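Local coordinates for protein methylthioribose-1-phosphate isomerase (Saccharomyces cerevisiae, PDB 1W2W) that catalyses the interconversion of methylthioribose-1-phosphate and methylthioribulose-1-phosphate, the isomerase step of the methionine salvage pathway, at residues V86-E89 against S90-V94; I119-I122 against L123-S126; S127-K130 against A131-G134. One frame throughout, in Å; residues are numbered along the deposited sequence.

Contact 1. Residues V86-E89 against S90-V94; sequences VNWE and STKTV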
ATOM      1  N   VAL A  86       8.634 -48.128  21.224  1.00 32.41           N
ATOM      2  CA  VAL A  86       8.620 -49.583  21.290  1.00 32.06           C
ATOM      3  C   VAL A  86       7.758 -50.232  20.199  1.00 31.78           C
ATOM      4  O   VAL A  86       7.852 -51.435  19.958  1.00 31.52           O
ATOM      5  CB  VAL A  86       8.182 -50.052  22.690  1.00 32.28           C
ATOM      6  CG1 VAL A  86       6.737 -49.656  22.971  1.00 32.17           C
ATOM      7  CG2 VAL A  86       8.406 -51.552  22.865  1.00 33.00           C
ATOM      8  N   ASN A  87       6.926 -49.435  19.537  1.00 30.02           N
ATOM      9  CA  ASN A  87       5.846 -49.968  18.707  1.00 30.90           C
ATOM     10  C   ASN A  87       5.597 -49.080  17.486  1.00 29.59           C
ATOM     11  O   ASN A  87       5.269 -47.906  17.635  1.00 29.37           O
ATOM     12  CB  ASN A  87       4.574 -50.047  19.555  1.00 30.29           C
ATOM     13  CG  ASN A  87       3.393 -50.630  18.810  1.00 32.69           C
ATOM     14  OD1 ASN A  87       2.623 -49.903  18.179  1.00 33.21           O
ATOM     15  ND2 ASN A  87       3.228 -51.948  18.894  1.00 33.30           N
ATOM     16  N   TRP A  88       5.746 -49.645  16.290  1.00 28.88           N
ATOM     17  CA  TRP A  88       5.712 -48.862  15.051  1.00 27.28           C
ATOM     18  C   TRP A  88       4.345 -48.231  14.832  1.00 27.12           C
ATOM     19  O   TRP A  88       4.246 -47.055  14.470  1.00 25.47           O
ATOM     20  CB  TRP A  88       6.082 -49.757  13.862  1.00 28.64           C
ATOM     21  CG  TRP A  88       6.155 -49.107  12.492  1.00 28.03           C
ATOM     22  CD1 TRP A  88       5.705 -49.643  11.322  1.00 28.06           C
ATOM     23  CD2 TRP A  88       6.718 -47.833  12.151  1.00 28.14           C
ATOM     24  NE1 TRP A  88       5.946 -48.786  10.275  1.00 28.62           N
ATOM     25  CE2 TRP A  88       6.566 -47.664  10.754  1.00 27.77           C
ATOM     26  CE3 TRP A  88       7.332 -46.810  12.880  1.00 28.59           C
ATOM     27  CZ2 TRP A  88       7.003 -46.527  10.079  1.00 26.95           C
ATOM     28  CZ3 TRP A  88       7.763 -45.677  12.208  1.00 28.30           C
ATOM     29  CH2 TRP A  88       7.596 -45.545  10.824  1.00 27.84           C
ATOM     30  N   GLU A  89       3.281 -49.001  15.049  1.00 24.80           N
ATOM     31  CA  GLU A  89       1.947 -48.437  14.902  1.00 25.49           C
ATOM     32  C   GLU A  89       1.710 -47.289  15.877  1.00 24.82           C
ATOM     33  O   GLU A  89       1.124 -46.273  15.514  1.00 24.80           O
ATOM     34  CB  GLU A  89       0.865 -49.510  15.042  1.00 25.63           C
ATOM     35  CG  GLU A  89       0.856 -50.488  13.885  1.00 27.01           C
ATOM     36  CD  GLU A  89       2.120 -51.320  13.847  1.00 30.28           C
ATOM     37  OE1 GLU A  89       2.442 -51.903  14.909  1.00 32.10           O
ATOM     38  OE2 GLU A  89       2.789 -51.384  12.784  1.00 30.17           O
ATOM     39  N   SER A  90       2.170 -47.434  17.117  1.00 24.74           N
ATOM     40  CA  SER A  90       1.979 -46.350  18.077  1.00 22.90           C
ATOM     41  C   SER A  90       2.778 -45.109  17.667  1.00 21.94           C
ATOM     42  O   SER A  90       2.299 -43.980  17.808  1.00 22.01           O
ATOM     43  CB  SER A  90       2.355 -46.797  19.494  1.00 24.70           C
ATOM     44  OG  SER A  90       1.556 -47.897  19.911  1.00 25.19           O
ATOM     45  N   THR A  91       3.983 -45.334  17.156  1.00 19.67           N
ATOM     46  CA  THR A  91       4.841 -44.256  16.659  1.00 19.21           C
ATOM     47  C   THR A  91       4.155 -43.484  15.527  1.00 20.00           C
ATOM     48  O   THR A  91       4.069 -42.250  15.548  1.00 18.68           O
ATOM     49  CB  THR A  91       6.175 -44.848  16.174  1.00 19.63           C
ATOM     50  OG1 THR A  91       6.895 -45.370  17.297  1.00 19.16           O
ATOM     51  CG2 THR A  91       7.110 -43.761  15.594  1.00 18.67           C
ATOM     52  N   LYS A  92       3.657 -44.225  14.543  1.00 19.68           N
ATOM     53  CA  LYS A  92       2.922 -43.624  13.426  1.00 20.35           C
ATOM     54  C   LYS A  92       1.717 -42.785  13.836  1.00 20.55           C
ATOM     55  O   LYS A  92       1.454 -41.738  13.243  1.00 21.96           O
ATOM     56  CB  LYS A  92       2.508 -44.708  12.425  1.00 19.60           C
ATOM     57  CG  LYS A  92       3.680 -45.233  11.624  1.00 20.44           C
ATOM     58  CD  LYS A  92       3.205 -46.086  10.458  1.00 18.85           C
ATOM     59  CE  LYS A  92       2.777 -47.466  10.950  1.00 21.63           C
ATOM     60  NZ  LYS A  92       2.448 -48.333   9.784  1.00 20.50           N
ATOM     61  N   THR A  93       0.972 -43.234  14.840  1.00 20.16           N
ATOM     62  CA  THR A  93      -0.165 -42.472  15.344  1.00 19.84           C
ATOM     63  C   THR A  93       0.221 -41.057  15.787  1.00 20.11           C
ATOM     64  O   THR A  93      -0.439 -40.078  15.432  1.00 19.01           O
ATOM     65  CB  THR A  93      -0.819 -43.227  16.511  1.00 20.88           C
ATOM     66  OG1 THR A  93      -1.371 -44.447  16.001  1.00 21.00           O
ATOM     67  CG2 THR A  93      -2.034 -42.455  17.045  1.00 22.62           C
ATOM     68  N   VAL A  94       1.290 -40.965  16.568  1.00 18.14           N
ATOM     69  CA  VAL A  94       1.768 -39.659  17.009  1.00 19.13           C
ATOM     70  C   VAL A  94       2.354 -38.855  15.843  1.00 19.27           C
ATOM     71  O   VAL A  94       2.061 -37.659  15.697  1.00 18.05           O
ATOM     72  CB  VAL A  94       2.758 -39.774  18.171  1.00 18.65           C
ATOM     73  CG1 VAL A  94       3.400 -38.411  18.477  1.00 18.80           C
ATOM     74  CG2 VAL A  94       2.038 -40.312  19.407  1.00 19.78           C
TER
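An N-cap opens helix 88-103, where Asn87 takes the cap position and Ser90 supplies the groups it holds. Asn87 OD1 accepts from Ser90 N at 2.7 Å, with the donor lying in the plane of the amide C=O. The same oxygen also accepts from Ser90 OG at 2.9 Å, here from above that plane, so two donors grip it from different directions. CG of Asn87 is anti to the backbone N (chi1 -178°), which carries OD1 across to the first turn. The backbone oxygen of Asn87 is shared as well: Thr91 N reaches it at 2.9 Å, and Thr91 OG1 at 3.0 Å from well above the carbonyl plane.

One turn on, the Lys92 side chain lies across a face of the Trp88 indole. CG sits over the ring system, and CE makes a CH-pi contact with the five-membered ring, 3.6 Å from its centroid and only 17° off the normal. The bend at chi3 of Lys92 (-77°) keeps the chain over the ring. Thr91 CG2 adds an oblique methyl contact to the benzo part, 3.9 Å from Trp88 CZ3. The indole N-H is directed to Ser126 O, beyond this helix. Were Trp88 replaced by an alanine, the Lys92 methylenes would probably lose the surface they lie on and Ser126 O its indole donor. In this N-terminal, mostly helical piece of the isomerase, the side-chain acceptor at Ser90 N is the classic N-cap of an alpha-helix.

Contact 2. Residues I119-I122 against L123-S126; sequences IKNI and LKSS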
ATOM      1  N   ILE A 119       4.151 -37.373   2.083  1.00 16.57           N
ATOM      2  CA  ILE A 119       4.906 -37.889   3.230  1.00 15.08           C
ATOM      3  C   ILE A 119       4.092 -38.960   3.973  1.00 16.24           C
ATOM      4  O   ILE A 119       4.648 -39.990   4.382  1.00 15.60           O
ATOM      5  CB  ILE A 119       5.356 -36.765   4.178  1.00 15.64           C
ATOM      6  CG1 ILE A 119       6.393 -35.874   3.481  1.00 14.46           C
ATOM      7  CG2 ILE A 119       5.892 -37.357   5.502  1.00 13.54           C
ATOM      8  CD1 ILE A 119       6.663 -34.540   4.174  1.00 16.69           C
ATOM      9  N   LYS A 120       2.792 -38.729   4.138  1.00 15.86           N
ATOM     10  CA  LYS A 120       1.925 -39.752   4.739  1.00 18.39           C
ATOM     11  C   LYS A 120       1.891 -41.056   3.938  1.00 18.79           C
ATOM     12  O   LYS A 120       1.871 -42.156   4.518  1.00 19.24           O
ATOM     13  CB  LYS A 120       0.504 -39.233   4.944  1.00 16.38           C
ATOM     14  CG  LYS A 120       0.370 -38.292   6.122  1.00 19.77           C
ATOM     15  CD  LYS A 120      -1.088 -38.033   6.440  1.00 21.58           C
ATOM     16  CE  LYS A 120      -1.233 -37.041   7.572  1.00 22.87           C
ATOM     17  NZ  LYS A 120      -2.650 -37.051   8.023  1.00 24.16           N
ATOM     18  N   ASN A 121       1.875 -40.938   2.613  1.00 19.93           N
ATOM     19  CA  ASN A 121       1.943 -42.114   1.749  1.00 20.98           C
ATOM     20  C   ASN A 121       3.259 -42.860   1.912  1.00 20.85           C
ATOM     21  O   ASN A 121       3.300 -44.098   1.918  1.00 20.62           O
ATOM     22  CB  ASN A 121       1.763 -41.719   0.282  1.00 21.99           C
ATOM     23  CG  ASN A 121       0.318 -41.437  -0.064  1.00 24.90           C
ATOM     24  OD1 ASN A 121      -0.597 -41.907   0.618  1.00 27.13           O
ATOM     25  ND2 ASN A 121       0.101 -40.661  -1.120  1.00 28.92           N
ATOM     26  N   ILE A 122       4.346 -42.109   2.047  1.00 20.05           N
ATOM     27  CA  ILE A 122       5.627 -42.726   2.340  1.00 19.24           C
ATOM     28  C   ILE A 122       5.593 -43.412   3.704  1.00 19.50           C
ATOM     29  O   ILE A 122       6.078 -44.537   3.844  1.00 21.36           O
ATOM     30  CB  ILE A 122       6.773 -41.710   2.258  1.00 19.03           C
ATOM     31  CG1 ILE A 122       6.941 -41.247   0.805  1.00 18.51           C
ATOM     32  CG2 ILE A 122       8.078 -42.346   2.747  1.00 19.58           C
ATOM     33  CD1 ILE A 122       7.870 -40.049   0.663  1.00 18.64           C
ATOM     34  N   LEU A 123       5.023 -42.745   4.702  1.00 18.98           N
ATOM     35  CA  LEU A 123       4.968 -43.320   6.044  1.00 19.24           C
ATOM     36  C   LEU A 123       4.202 -44.641   6.027  1.00 21.04           C
ATOM     37  O   LEU A 123       4.607 -45.608   6.679  1.00 20.60           O
ATOM     38  CB  LEU A 123       4.321 -42.344   7.025  1.00 19.35           C
ATOM     39  CG  LEU A 123       4.260 -42.733   8.500  1.00 17.15           C
ATOM     40  CD1 LEU A 123       5.616 -43.076   9.092  1.00 16.23           C
ATOM     41  CD2 LEU A 123       3.573 -41.642   9.306  1.00 18.42           C
ATOM     42  N   LYS A 124       3.099 -44.676   5.283  1.00 21.04           N
ATOM     43  CA  LYS A 124       2.255 -45.874   5.215  1.00 24.88           C
ATOM     44  C   LYS A 124       2.912 -47.059   4.506  1.00 24.19           C
ATOM     45  O   LYS A 124       2.524 -48.209   4.716  1.00 25.40           O
ATOM     46  CB  LYS A 124       0.903 -45.550   4.573  1.00 24.33           C
ATOM     47  CG  LYS A 124      -0.043 -44.827   5.505  1.00 28.76           C
ATOM     48  CD  LYS A 124      -0.836 -43.756   4.758  1.00 32.68           C
ATOM     49  CE  LYS A 124      -1.854 -44.365   3.808  1.00 35.00           C
ATOM     50  NZ  LYS A 124      -3.161 -43.650   3.932  1.00 36.50           N
ATOM     51  N   SER A 125       3.910 -46.808   3.671  1.00 25.06           N
ATOM     52  CA  SER A 125       4.629 -47.923   3.063  1.00 26.74           C
ATOM     53  C   SER A 125       6.016 -48.213   3.645  1.00 26.41           C
ATOM     54  O   SER A 125       6.769 -49.011   3.085  1.00 27.66           O
ATOM     55  CB  SER A 125       4.658 -47.821   1.533  1.00 26.89           C
ATOM     56  OG  SER A 125       5.183 -46.577   1.103  1.00 30.05           O
ATOM     57  N   SER A 126       6.354 -47.575   4.764  1.00 25.43           N
ATOM     58  CA  SER A 126       7.615 -47.859   5.449  1.00 24.86           C
ATOM     59  C   SER A 126       7.437 -48.911   6.548  1.00 25.02           C
ATOM     60  O   SER A 126       6.493 -48.844   7.318  1.00 23.44           O
ATOM     61  CB  SER A 126       8.194 -46.575   6.051  1.00 24.85           C
ATOM     62  OG  SER A 126       8.387 -45.592   5.042  1.00 25.02           O
TER
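Ile122 O is gripped by Ser126 OG at 2.8 Å and, more weakly, by Ser125 N at 3.1 Å, at the C-terminal end of helix 111-124. The hydroxyl comes from above the carbonyl plane, 42° out of it, while the N-H of Ser125 makes an angle of only 135° at its hydrogen, the evidence for calling that bond weak. Ser126 has OG anti to its own carbonyl carbon (chi1 -58°), which turns the hydroxyl back over the last turn.

Asn121 O is a second shared acceptor. Ser125 OG donates to it at 3.2 Å, slightly tilted from the carbonyl plane, and Ser125 N adds another weak bond. Two successive serines thus bring hydroxyls to carbonyls four residues back, as the regular main-chain pattern gives way to a turn. Earlier in the helix that pattern is sound: Leu123 N donates to Ile119 O at 2.8 Å and Lys124 N to Lys120 O at 2.9 Å.

Leu123 and Ile122 pack chiefly against neighbouring helices. Leu123 meets Trp88 and Phe132, and Ile122 meets Phe132 and Tyr139, which ties this helix end to helices 88-103 and 129-168. Lys120 extends to a salt bridge with Asp100. Lys124 instead bends back along its own helix, its CD methylene lying 3.2 Å from Lys120 O.

Contact 3. Residues S127-K130 against A131-G134; sequences SDLK and AFDG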
ATOM      1  N   SER A 127       8.344 -49.880   6.639  1.00 25.83           N
ATOM      2  CA  SER A 127       8.143 -50.959   7.607  1.00 26.44           C
ATOM      3  C   SER A 127       8.552 -50.578   9.028  1.00 26.00           C
ATOM      4  O   SER A 127       8.097 -51.202   9.995  1.00 26.20           O
ATOM      5  CB  SER A 127       8.862 -52.232   7.168  1.00 27.33           C
ATOM      6  OG  SER A 127      10.113 -51.916   6.593  1.00 29.53           O
ATOM      7  N   ASP A 128       9.408 -49.564   9.149  1.00 24.41           N
ATOM      8  CA  ASP A 128       9.873 -49.077  10.448  1.00 24.67           C
ATOM      9  C   ASP A 128      10.411 -47.660  10.301  1.00 24.44           C
ATOM     10  O   ASP A 128      10.494 -47.157   9.182  1.00 23.11           O
ATOM     11  CB  ASP A 128      10.964 -49.980  11.027  1.00 25.45           C
ATOM     12  CG  ASP A 128      12.040 -50.318  10.019  1.00 26.79           C
ATOM     13  OD1 ASP A 128      12.651 -49.393   9.441  1.00 25.73           O
ATOM     14  OD2 ASP A 128      12.354 -51.494   9.739  1.00 30.40           O
ATOM     15  N   LEU A 129      10.776 -47.033  11.419  1.00 23.32           N
ATOM     16  CA  LEU A 129      11.292 -45.663  11.393  1.00 23.77           C
ATOM     17  C   LEU A 129      12.524 -45.501  10.502  1.00 23.79           C
ATOM     18  O   LEU A 129      12.632 -44.517   9.754  1.00 22.17           O
ATOM     19  CB  LEU A 129      11.582 -45.153  12.812  1.00 23.71           C
ATOM     20  CG  LEU A 129      11.857 -43.649  12.930  1.00 25.60           C
ATOM     21  CD1 LEU A 129      10.607 -42.852  12.569  1.00 25.06           C
ATOM     22  CD2 LEU A 129      12.331 -43.306  14.336  1.00 26.51           C
ATOM     23  N   LYS A 130      13.454 -46.450  10.582  1.00 23.21           N
ATOM     24  CA  LYS A 130      14.661 -46.395   9.759  1.00 25.09           C
ATOM     25  C   LYS A 130      14.341 -46.281   8.269  1.00 23.76           C
ATOM     26  O   LYS A 130      14.933 -45.469   7.558  1.00 25.39           O
ATOM     27  CB  LYS A 130      15.559 -47.616  10.004  1.00 25.76           C
ATOM     28  CG  LYS A 130      17.031 -47.385   9.659  1.00 28.85           C
ATOM     29  CD  LYS A 130      17.852 -48.667   9.818  1.00 33.44           C
ATOM     30  CE  LYS A 130      18.647 -48.976   8.546  1.00 35.99           C
ATOM     31  NZ  LYS A 130      20.125 -49.036   8.776  1.00 36.71           N
ATOM     32  N   ALA A 131      13.410 -47.103   7.796  1.00 23.22           N
ATOM     33  CA  ALA A 131      13.036 -47.077   6.386  1.00 20.72           C
ATOM     34  C   ALA A 131      12.383 -45.742   6.032  1.00 20.40           C
ATOM     35  O   ALA A 131      12.667 -45.170   4.978  1.00 18.25           O
ATOM     36  CB  ALA A 131      12.104 -48.230   6.055  1.00 21.92           C
ATOM     37  N   PHE A 132      11.511 -45.262   6.912  1.00 18.43           N
ATOM     38  CA  PHE A 132      10.835 -43.982   6.705  1.00 17.91           C
ATOM     39  C   PHE A 132      11.861 -42.855   6.584  1.00 18.57           C
ATOM     40  O   PHE A 132      11.766 -42.006   5.695  1.00 17.50           O
ATOM     41  CB  PHE A 132       9.860 -43.695   7.846  1.00 17.50           C
ATOM     42  CG  PHE A 132       9.144 -42.380   7.725  1.00 17.35           C
ATOM     43  CD1 PHE A 132       8.307 -42.121   6.643  1.00 15.51           C
ATOM     44  CD2 PHE A 132       9.309 -41.398   8.690  1.00 16.87           C
ATOM     45  CE1 PHE A 132       7.649 -40.908   6.529  1.00 15.47           C
ATOM     46  CE2 PHE A 132       8.648 -40.176   8.581  1.00 15.58           C
ATOM     47  CZ  PHE A 132       7.821 -39.932   7.507  1.00 14.32           C
ATOM     48  N   ASP A 133      12.828 -42.867   7.493  1.00 18.01           N
ATOM     49  CA  ASP A 133      13.904 -41.882   7.533  1.00 19.46           C
ATOM     50  C   ASP A 133      14.600 -41.815   6.170  1.00 19.14           C
ATOM     51  O   ASP A 133      14.708 -40.750   5.550  1.00 18.01           O
ATOM     52  CB  ASP A 133      14.862 -42.312   8.655  1.00 19.84           C
ATOM     53  CG  ASP A 133      15.950 -41.303   8.961  1.00 21.22           C
ATOM     54  OD1 ASP A 133      16.383 -40.563   8.055  1.00 20.42           O
ATOM     55  OD2 ASP A 133      16.442 -41.201  10.111  1.00 22.06           O
ATOM     56  N   GLY A 134      15.066 -42.963   5.692  1.00 18.84           N
ATOM     57  CA  GLY A 134      15.749 -43.038   4.414  1.00 19.26           C
ATOM     58  C   GLY A 134      14.896 -42.571   3.248  1.00 18.56           C
ATOM     59  O   GLY A 134      15.380 -41.849   2.377  1.00 18.83           O
TER
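Capping and main-chain hydrogen bonds carry most of the contact between Asp128 and the first turn of helix 129-168. Asp128 is the N-cap residue: its OD1 accepts from Ala131 N at 2.9 Å, with an angle of 159° at the hydrogen and the donor nearly in line with the C-O bond. The carboxylate gets there because CG sits between the backbone N and the carbonyl carbon (chi1 47°), bringing OD1 over the start of the helix. The Ala131 methyl rests beside the cap, its CB 3.6 Å from Asp128 OD1. The regular i to i+4 bonds begin at the same residue. Phe132 N reaches Asp128 O at 3.1 Å, Asp133 N follows to Leu129 O at 2.8 Å, and Gly134 N to Lys130 O at 3.1 Å.

Apolar contact is slighter. Leu129 CD1 approaches the Phe132 ring obliquely, 4.3 Å from Phe132 CD2. In both residues CG is anti to the backbone N, which sets the two side chains on one side of the helix, where both also touch Val68 of helix 53-73; Phe132 further meets Ile119, Ile122 and Leu123 of helix 111-124.

Among the polar side chains, Asp133 is buried, and its OD1 is satisfied by Gln69 of helix 53-73. At the cap, the Asp128 carboxylate takes up an N-H of the first turn, and its negative charge at the N-terminal end probably interacts favourably with the helix dipole.

In the fold
All three contacts are local turns at helix ends: contacts 1 and 3 open helices 88-103 and 129-168, and contact 2 closes helix 111-124. Side-chain acceptors mark the two starts, an amide in one and a carboxylate in the other; in contact 2 serine hydroxyls donate to backbone carbonyls, and no side-chain acceptor takes part. Contact 1 lies at the surface, while contacts 2 and 3 are partly buried. Their centres are 9 to 13 Å apart. Trp88 joins contact 1 to both others, its CZ3 coming within 3.4 Å of Leu129 N. The Phe132 ring packs against Leu123, and the chain passes directly from contact 2 into contact 3.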